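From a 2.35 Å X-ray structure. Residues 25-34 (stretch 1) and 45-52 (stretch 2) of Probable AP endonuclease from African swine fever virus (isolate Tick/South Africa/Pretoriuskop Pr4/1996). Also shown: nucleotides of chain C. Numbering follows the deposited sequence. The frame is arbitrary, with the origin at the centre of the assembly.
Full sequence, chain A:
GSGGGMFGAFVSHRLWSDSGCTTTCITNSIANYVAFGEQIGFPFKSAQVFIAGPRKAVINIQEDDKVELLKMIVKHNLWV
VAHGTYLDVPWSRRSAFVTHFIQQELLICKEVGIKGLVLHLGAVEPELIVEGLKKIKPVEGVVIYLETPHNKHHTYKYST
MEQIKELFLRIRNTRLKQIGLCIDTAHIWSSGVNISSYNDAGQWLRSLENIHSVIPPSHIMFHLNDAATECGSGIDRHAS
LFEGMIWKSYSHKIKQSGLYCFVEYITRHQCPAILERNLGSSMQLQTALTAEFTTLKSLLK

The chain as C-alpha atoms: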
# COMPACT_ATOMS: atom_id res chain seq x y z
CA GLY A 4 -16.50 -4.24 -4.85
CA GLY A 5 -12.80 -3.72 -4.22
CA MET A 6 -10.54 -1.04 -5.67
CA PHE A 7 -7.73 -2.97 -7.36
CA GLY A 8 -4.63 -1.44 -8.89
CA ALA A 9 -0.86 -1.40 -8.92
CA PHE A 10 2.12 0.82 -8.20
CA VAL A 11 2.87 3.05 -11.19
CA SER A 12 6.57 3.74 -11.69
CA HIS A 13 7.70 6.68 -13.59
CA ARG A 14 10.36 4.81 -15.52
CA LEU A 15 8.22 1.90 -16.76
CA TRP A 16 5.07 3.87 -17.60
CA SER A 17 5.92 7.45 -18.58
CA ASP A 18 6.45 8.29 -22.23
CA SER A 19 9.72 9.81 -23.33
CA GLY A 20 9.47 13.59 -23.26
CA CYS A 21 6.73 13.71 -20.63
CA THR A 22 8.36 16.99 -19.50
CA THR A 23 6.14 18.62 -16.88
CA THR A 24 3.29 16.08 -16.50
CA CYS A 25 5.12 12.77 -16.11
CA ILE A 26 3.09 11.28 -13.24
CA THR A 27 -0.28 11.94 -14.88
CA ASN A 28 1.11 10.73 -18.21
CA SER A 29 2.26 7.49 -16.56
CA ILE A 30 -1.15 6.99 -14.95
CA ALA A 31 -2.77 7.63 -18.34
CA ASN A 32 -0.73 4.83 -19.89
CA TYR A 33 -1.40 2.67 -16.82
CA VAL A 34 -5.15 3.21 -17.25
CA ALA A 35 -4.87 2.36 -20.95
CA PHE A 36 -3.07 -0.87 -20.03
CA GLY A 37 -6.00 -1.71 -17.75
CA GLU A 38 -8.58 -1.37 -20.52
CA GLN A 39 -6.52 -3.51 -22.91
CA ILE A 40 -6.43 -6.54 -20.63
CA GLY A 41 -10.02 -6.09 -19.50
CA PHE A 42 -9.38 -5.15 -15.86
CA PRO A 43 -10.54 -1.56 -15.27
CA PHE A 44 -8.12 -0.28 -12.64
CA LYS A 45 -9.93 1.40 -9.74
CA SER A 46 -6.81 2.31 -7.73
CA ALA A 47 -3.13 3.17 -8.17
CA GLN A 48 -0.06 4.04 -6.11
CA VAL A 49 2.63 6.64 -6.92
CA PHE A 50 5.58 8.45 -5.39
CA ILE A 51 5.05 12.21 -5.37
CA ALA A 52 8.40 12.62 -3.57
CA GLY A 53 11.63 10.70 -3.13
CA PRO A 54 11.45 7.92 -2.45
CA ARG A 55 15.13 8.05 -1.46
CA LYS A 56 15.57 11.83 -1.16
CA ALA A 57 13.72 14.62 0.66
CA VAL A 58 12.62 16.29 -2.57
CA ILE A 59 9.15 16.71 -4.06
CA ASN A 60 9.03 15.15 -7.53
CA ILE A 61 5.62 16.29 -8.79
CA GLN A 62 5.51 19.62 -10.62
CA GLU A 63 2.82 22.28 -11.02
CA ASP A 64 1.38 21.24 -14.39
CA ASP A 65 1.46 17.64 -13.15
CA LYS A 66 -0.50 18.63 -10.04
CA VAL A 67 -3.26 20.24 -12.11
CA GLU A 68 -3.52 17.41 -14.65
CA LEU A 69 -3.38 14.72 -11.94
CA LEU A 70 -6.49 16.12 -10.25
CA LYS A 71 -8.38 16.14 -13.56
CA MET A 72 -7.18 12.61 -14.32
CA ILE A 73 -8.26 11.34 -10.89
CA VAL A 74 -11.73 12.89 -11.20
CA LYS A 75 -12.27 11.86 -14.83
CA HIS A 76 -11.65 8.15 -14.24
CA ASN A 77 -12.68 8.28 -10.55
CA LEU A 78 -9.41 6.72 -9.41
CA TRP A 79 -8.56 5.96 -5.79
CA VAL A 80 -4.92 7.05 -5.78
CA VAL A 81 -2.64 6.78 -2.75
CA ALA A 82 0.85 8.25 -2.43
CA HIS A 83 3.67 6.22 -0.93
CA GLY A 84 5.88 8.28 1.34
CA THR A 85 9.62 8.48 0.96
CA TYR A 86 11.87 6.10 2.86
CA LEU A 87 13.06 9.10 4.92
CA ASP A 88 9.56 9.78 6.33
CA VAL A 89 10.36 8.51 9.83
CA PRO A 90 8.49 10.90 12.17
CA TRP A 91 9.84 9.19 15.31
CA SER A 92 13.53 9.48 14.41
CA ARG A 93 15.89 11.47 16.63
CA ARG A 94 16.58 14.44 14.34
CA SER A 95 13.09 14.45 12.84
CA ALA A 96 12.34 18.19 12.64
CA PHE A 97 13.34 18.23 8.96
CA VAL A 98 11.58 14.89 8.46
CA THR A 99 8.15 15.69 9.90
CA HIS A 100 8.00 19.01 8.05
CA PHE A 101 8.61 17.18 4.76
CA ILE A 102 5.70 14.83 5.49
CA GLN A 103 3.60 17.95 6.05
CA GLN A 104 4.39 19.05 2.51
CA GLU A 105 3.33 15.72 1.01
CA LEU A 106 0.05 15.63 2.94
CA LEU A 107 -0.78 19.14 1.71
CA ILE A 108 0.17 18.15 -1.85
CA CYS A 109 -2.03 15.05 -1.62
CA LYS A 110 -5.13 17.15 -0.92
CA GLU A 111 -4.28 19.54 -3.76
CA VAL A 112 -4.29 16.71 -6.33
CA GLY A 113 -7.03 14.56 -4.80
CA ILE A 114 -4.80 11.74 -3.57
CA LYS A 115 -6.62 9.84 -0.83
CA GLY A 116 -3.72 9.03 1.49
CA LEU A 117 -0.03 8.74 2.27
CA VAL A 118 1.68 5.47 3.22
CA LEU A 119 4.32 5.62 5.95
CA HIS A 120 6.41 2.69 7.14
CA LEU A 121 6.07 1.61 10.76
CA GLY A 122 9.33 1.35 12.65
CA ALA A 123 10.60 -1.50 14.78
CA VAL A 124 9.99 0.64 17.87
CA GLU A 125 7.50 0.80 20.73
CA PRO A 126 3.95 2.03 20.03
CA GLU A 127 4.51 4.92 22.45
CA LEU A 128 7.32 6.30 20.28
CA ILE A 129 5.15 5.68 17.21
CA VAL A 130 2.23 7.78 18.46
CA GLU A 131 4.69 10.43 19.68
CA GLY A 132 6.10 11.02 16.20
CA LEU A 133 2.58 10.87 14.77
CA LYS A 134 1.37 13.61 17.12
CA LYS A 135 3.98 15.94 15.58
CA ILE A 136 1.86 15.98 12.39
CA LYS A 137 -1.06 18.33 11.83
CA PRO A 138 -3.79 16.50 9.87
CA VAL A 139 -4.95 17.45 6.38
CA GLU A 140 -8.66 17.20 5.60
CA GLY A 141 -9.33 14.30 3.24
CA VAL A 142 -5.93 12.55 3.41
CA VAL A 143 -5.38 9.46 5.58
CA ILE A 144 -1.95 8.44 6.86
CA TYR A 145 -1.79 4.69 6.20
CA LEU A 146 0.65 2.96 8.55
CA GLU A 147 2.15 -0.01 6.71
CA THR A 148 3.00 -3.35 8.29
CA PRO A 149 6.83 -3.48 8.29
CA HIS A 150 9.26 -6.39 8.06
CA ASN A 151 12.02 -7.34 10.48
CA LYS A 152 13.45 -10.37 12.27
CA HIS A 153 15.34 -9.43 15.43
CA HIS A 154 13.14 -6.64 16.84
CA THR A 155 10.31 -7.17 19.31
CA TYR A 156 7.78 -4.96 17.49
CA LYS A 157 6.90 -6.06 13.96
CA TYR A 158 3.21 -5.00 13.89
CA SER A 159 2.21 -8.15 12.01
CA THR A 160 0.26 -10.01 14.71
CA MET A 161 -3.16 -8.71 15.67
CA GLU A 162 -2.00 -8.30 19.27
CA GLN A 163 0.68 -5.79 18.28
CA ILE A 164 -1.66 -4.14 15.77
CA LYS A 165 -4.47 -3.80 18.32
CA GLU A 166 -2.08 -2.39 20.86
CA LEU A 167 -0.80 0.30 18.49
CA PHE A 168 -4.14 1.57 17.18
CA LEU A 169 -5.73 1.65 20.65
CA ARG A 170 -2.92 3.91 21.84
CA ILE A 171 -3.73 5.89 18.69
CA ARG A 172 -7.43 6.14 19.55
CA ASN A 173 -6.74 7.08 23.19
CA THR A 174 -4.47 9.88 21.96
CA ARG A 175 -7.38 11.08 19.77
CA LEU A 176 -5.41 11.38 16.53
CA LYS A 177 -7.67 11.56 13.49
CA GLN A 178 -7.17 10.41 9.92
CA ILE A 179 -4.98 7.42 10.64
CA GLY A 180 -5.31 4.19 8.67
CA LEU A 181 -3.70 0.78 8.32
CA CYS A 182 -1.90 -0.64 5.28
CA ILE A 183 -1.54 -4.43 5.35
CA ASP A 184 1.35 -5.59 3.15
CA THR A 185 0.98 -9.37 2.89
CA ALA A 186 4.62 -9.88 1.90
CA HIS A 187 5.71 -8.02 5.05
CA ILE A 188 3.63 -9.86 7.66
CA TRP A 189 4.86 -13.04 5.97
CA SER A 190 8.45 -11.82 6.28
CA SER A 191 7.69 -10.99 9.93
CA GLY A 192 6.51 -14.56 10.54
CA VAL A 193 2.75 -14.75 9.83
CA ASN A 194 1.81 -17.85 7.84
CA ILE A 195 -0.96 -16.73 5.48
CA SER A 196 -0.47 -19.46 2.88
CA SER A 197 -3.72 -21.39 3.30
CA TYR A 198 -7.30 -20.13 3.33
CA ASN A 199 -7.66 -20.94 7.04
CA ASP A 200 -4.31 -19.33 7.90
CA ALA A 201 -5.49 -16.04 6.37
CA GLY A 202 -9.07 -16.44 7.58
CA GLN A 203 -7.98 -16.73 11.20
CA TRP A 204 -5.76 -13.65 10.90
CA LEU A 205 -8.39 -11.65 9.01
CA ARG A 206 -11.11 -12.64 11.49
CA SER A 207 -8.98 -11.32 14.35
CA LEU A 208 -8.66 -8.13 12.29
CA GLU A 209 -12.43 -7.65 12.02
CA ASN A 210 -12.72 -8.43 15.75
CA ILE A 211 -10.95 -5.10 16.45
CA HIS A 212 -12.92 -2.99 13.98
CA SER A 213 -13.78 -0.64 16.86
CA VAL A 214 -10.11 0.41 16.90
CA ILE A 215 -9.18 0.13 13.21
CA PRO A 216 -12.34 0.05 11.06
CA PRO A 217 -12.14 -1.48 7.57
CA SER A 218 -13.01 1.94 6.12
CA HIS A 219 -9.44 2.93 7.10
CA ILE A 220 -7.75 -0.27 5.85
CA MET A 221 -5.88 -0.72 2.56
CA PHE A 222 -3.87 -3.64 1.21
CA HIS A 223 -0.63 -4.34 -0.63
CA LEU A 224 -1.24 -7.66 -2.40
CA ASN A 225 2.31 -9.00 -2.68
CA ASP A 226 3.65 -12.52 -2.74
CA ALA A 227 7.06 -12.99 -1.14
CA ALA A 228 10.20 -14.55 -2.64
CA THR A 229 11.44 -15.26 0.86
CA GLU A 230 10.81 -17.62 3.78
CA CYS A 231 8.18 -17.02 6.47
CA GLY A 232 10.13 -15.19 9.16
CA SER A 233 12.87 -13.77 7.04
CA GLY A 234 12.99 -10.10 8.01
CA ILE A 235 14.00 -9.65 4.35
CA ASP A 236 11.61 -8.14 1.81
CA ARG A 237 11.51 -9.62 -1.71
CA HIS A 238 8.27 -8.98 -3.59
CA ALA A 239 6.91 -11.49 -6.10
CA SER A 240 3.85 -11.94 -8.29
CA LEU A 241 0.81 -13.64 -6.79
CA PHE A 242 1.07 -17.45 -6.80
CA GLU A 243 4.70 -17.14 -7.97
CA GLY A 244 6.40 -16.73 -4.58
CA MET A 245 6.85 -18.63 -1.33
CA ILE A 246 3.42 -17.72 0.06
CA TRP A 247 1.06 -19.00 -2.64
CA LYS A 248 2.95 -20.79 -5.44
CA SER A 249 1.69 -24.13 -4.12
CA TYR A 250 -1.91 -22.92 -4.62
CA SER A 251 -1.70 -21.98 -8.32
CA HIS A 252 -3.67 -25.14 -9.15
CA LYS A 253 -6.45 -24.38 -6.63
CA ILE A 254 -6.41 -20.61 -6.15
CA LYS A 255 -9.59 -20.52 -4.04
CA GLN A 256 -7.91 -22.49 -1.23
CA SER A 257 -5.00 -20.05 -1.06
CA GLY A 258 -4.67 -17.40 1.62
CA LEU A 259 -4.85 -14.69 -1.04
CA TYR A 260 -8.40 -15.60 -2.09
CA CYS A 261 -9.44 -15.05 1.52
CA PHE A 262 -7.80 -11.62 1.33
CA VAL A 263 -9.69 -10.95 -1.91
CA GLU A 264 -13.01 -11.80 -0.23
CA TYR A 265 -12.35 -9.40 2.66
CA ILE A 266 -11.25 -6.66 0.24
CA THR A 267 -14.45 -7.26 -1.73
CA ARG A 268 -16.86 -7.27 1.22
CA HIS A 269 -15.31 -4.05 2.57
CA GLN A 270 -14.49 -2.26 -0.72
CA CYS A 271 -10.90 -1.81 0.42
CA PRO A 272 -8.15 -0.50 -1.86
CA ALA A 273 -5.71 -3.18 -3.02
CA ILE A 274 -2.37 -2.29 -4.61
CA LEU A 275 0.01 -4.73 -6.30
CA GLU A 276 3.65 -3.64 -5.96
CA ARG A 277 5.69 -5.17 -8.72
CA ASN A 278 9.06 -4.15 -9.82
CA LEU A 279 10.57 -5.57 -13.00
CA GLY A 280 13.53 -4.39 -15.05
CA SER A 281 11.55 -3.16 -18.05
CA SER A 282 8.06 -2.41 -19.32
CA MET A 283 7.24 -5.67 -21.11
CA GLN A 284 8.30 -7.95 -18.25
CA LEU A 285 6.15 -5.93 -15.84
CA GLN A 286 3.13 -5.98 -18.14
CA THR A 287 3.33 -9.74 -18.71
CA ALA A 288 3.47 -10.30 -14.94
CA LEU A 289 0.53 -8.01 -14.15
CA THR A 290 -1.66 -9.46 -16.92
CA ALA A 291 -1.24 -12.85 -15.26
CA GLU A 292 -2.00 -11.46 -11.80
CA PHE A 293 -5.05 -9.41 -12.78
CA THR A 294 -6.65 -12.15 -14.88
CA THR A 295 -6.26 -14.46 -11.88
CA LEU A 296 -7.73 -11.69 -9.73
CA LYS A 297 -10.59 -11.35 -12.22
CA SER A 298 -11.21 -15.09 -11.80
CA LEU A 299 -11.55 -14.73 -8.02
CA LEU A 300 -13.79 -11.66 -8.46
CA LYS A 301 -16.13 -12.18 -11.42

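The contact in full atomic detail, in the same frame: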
# COMPACT_ATOMS: atom_id res chain seq x y z
N CYS A 25 4.68 14.15 -15.95
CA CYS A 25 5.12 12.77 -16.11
C CYS A 25 4.29 11.79 -15.28
O CYS A 25 4.04 10.67 -15.72
CB CYS A 25 6.60 12.66 -15.76
SG CYS A 25 7.66 13.52 -16.93
N ILE A 26 3.87 12.19 -14.08
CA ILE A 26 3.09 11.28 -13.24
C ILE A 26 1.72 11.03 -13.85
O ILE A 26 1.28 9.88 -13.96
CB ILE A 26 2.98 11.83 -11.80
CG1 ILE A 26 4.36 12.00 -11.18
CG2 ILE A 26 2.12 10.90 -10.95
CD1 ILE A 26 4.33 12.55 -9.77
N THR A 27 1.03 12.10 -14.25
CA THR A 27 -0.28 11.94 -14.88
C THR A 27 -0.17 11.19 -16.20
O THR A 27 -1.04 10.38 -16.53
CB THR A 27 -0.92 13.31 -15.09
OG1 THR A 27 -0.84 14.08 -13.88
CG2 THR A 27 -2.38 13.16 -15.49
N ASN A 28 0.89 11.46 -16.97
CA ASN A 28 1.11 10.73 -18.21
C ASN A 28 1.30 9.24 -17.94
O ASN A 28 0.77 8.40 -18.68
CB ASN A 28 2.32 11.30 -18.95
CG ASN A 28 2.78 10.42 -20.09
OD1 ASN A 28 3.70 9.61 -19.94
ND2 ASN A 28 2.15 10.58 -21.25
N SER A 29 2.06 8.90 -16.90
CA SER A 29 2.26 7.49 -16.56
C SER A 29 0.95 6.83 -16.15
O SER A 29 0.67 5.69 -16.54
CB SER A 29 3.30 7.37 -15.45
OG SER A 29 2.86 8.02 -14.26
N ILE A 30 0.14 7.53 -15.35
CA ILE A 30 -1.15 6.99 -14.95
C ILE A 30 -2.07 6.83 -16.16
O ILE A 30 -2.85 5.87 -16.24
CB ILE A 30 -1.78 7.88 -13.86
CG1 ILE A 30 -0.99 7.75 -12.56
CG2 ILE A 30 -3.25 7.54 -13.64
CD1 ILE A 30 -1.49 8.64 -11.45
N ALA A 31 -1.98 7.75 -17.12
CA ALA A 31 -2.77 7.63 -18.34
C ALA A 31 -2.43 6.35 -19.09
O ALA A 31 -3.32 5.62 -19.52
CB ALA A 31 -2.55 8.86 -19.23
N ASN A 32 -1.13 6.07 -19.25
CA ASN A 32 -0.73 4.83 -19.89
C ASN A 32 -1.10 3.62 -19.04
O ASN A 32 -1.47 2.57 -19.57
CB ASN A 32 0.78 4.85 -20.16
CG ASN A 32 1.20 6.00 -21.05
OD1 ASN A 32 0.38 6.56 -21.79
ND2 ASN A 32 2.47 6.38 -20.98
N TYR A 33 -1.03 3.76 -17.72
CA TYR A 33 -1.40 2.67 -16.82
C TYR A 33 -2.90 2.39 -16.86
O TYR A 33 -3.31 1.24 -16.69
CB TYR A 33 -0.93 3.01 -15.40
CG TYR A 33 -1.68 2.34 -14.28
CD1 TYR A 33 -1.31 1.08 -13.83
CD2 TYR A 33 -2.74 2.98 -13.64
CE1 TYR A 33 -1.99 0.46 -12.79
CE2 TYR A 33 -3.42 2.37 -12.61
CZ TYR A 33 -3.04 1.12 -12.18
OH TYR A 33 -3.73 0.52 -11.15
N VAL A 34 -3.72 3.42 -17.09
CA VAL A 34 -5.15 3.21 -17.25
C VAL A 34 -5.45 2.57 -18.60
O VAL A 34 -6.32 1.71 -18.72
CB VAL A 34 -5.91 4.53 -17.05
CG1 VAL A 34 -7.33 4.43 -17.60
CG2 VAL A 34 -5.95 4.90 -15.58
N LYS A 45 -9.22 0.47 -10.61
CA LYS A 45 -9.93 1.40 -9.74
C LYS A 45 -9.00 2.13 -8.78
O LYS A 45 -9.43 3.11 -8.16
CB LYS A 45 -11.01 0.66 -8.95
N SER A 46 -7.76 1.68 -8.63
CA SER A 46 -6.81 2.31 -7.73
C SER A 46 -5.43 2.34 -8.38
O SER A 46 -5.20 1.76 -9.44
CB SER A 46 -6.74 1.57 -6.38
OG SER A 46 -6.22 0.26 -6.53
N ALA A 47 -4.51 3.05 -7.73
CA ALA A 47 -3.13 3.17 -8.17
C ALA A 47 -2.31 3.73 -7.02
O ALA A 47 -2.86 4.31 -6.07
CB ALA A 47 -3.00 4.05 -9.41
N GLN A 48 -1.02 3.52 -7.07
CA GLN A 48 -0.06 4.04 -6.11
C GLN A 48 1.13 4.73 -6.80
O GLN A 48 1.67 4.22 -7.73
CB GLN A 48 0.40 2.96 -5.15
CG GLN A 48 1.37 3.45 -4.10
CD GLN A 48 1.74 2.38 -3.09
OE1 GLN A 48 1.03 2.14 -2.16
NE2 GLN A 48 2.85 1.76 -3.30
N VAL A 49 1.53 5.88 -6.33
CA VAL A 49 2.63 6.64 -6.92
C VAL A 49 3.48 7.25 -5.83
O VAL A 49 3.06 7.40 -4.68
CB VAL A 49 2.12 7.75 -7.87
CG1 VAL A 49 1.49 7.15 -9.12
CG2 VAL A 49 1.14 8.66 -7.15
N PHE A 50 4.71 7.60 -6.20
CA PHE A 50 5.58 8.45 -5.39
C PHE A 50 5.46 9.88 -5.90
O PHE A 50 5.78 10.15 -7.06
CB PHE A 50 7.04 8.00 -5.45
CG PHE A 50 7.33 6.73 -4.71
CD1 PHE A 50 7.31 6.70 -3.33
CD2 PHE A 50 7.66 5.57 -5.40
CE1 PHE A 50 7.59 5.53 -2.64
CE2 PHE A 50 7.94 4.41 -4.72
CZ PHE A 50 7.91 4.38 -3.34
N ILE A 51 4.98 10.79 -5.04
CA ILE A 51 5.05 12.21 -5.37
C ILE A 51 6.34 12.84 -4.87
O ILE A 51 6.63 14.00 -5.22
CB ILE A 51 3.84 12.99 -4.82
CG1 ILE A 51 3.87 13.01 -3.29
CG2 ILE A 51 2.54 12.39 -5.33
CD1 ILE A 51 2.70 13.74 -2.66
N ALA A 52 7.13 12.12 -4.08
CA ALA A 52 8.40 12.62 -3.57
C ALA A 52 9.33 11.43 -3.36
O ALA A 52 8.89 10.30 -3.17
CB ALA A 52 8.22 13.41 -2.28
O5' 3DR C 1 7.40 -1.63 -1.42
P 3DR C 1 7.46 -1.87 0.17
OP1 3DR C 1 7.38 -0.49 0.76
OP2 3DR C 1 6.25 -2.74 0.43
OP3 3DR C 1 8.79 -2.56 0.40
C2' 3DR C 1 7.17 0.97 -4.97
C5' 3DR C 1 8.11 -0.55 -2.02
C4' 3DR C 1 8.07 -0.74 -3.53
O4' 3DR C 1 6.74 -1.11 -3.92
C1' 3DR C 1 6.25 -0.24 -4.94
C3' 3DR C 1 8.44 0.52 -4.29
O3' 3DR C 1 9.41 0.20 -5.28

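A helix lies across one face of a strand here, and the contact follows a simple rule: each element offers the residues that its own periodicity brings round to the partner. Residues 25-34 form a helix that continues beyond the stretch, held by regular i to i+4 backbone bonds such as Ser29 N to Cys25 O at 2.9 Å and Val34 N to Ile30 O at 2.7 Å. The strand, 46-49, runs roughly against it, the two N-to-C directions making an angle of 145°, with the axes 10.6 Å apart at closest approach. That spacing leaves room for a layer of side chains, and the register is set by two close CA pairs, Ile26 CA to Val49 CA at 7.9 Å and Ile30 CA to Ala47 CA at 8.0 Å. As the helix advances the strand is read backward, so Ile26, Ile30 and Tyr33 meet successively earlier parts of stretch 2.

Ile26 covers the most surface, 55 Å² of the residue. With chi1 in m and chi2 in t, its side chain is extended, and its two ends find different neighbours. CG2 packs against Val49 CG1 at 4.2 Å, an ordinary aliphatic contact, while CD1 reaches past the strand residue to touch Phe50 O at 3.9 Å and Ile51 CA at 4.5 Å. The methyl thus rests on backbone where the side chains of Phe50 and Ile51 start out sideways and their ends lead away.

Val49, with 47 Å² covered, is the strand's answer. Its CA-to-CB bond points toward the helix, and its CG1 meets two successive helical turns, lying 4.2 Å from Ile26 CG2 and 4.1 Å from Ile30 CD1. A beta-branched residue on a strand suits this role: one methyl can serve both isoleucines, joining them in a single apolar patch. The alternation of the strand does the sorting, for Ala47 and Val49 point toward the helix whereas Ser46 and Gln48 point away. The end of Phe50's side chain, led elsewhere, brings its CE2 to 3.5 Å from C2' of the abasic-site analogue 3DR1 in chain C.

Tyr33, also with 47 Å² covered, closes the other end and combines both kinds of chemistry. Its ring carbon CE2 lies 3.6 Å from Ala47 CB, a close fit in which the small methyl group lets the large ring come near the strand. The hydroxyl then extends to the backbone: Tyr33 OH donates a hydrogen bond to Ser46 O at 2.6 Å, with the carbonyl oxygen at the ring edge, near its plane. This is the sole hydrogen bond between the stretches, and because it uses a main-chain acceptor, it asks nothing of the Ser46 side chain.

Between the large residues, Ser29 faces the strand without touching it, its OG instead bonding back to Ile26 O at a very short 2.5 Å. The polar group is thereby satisfied within the helix, leaving the contact itself to aliphatic packing and one anchored tyrosine.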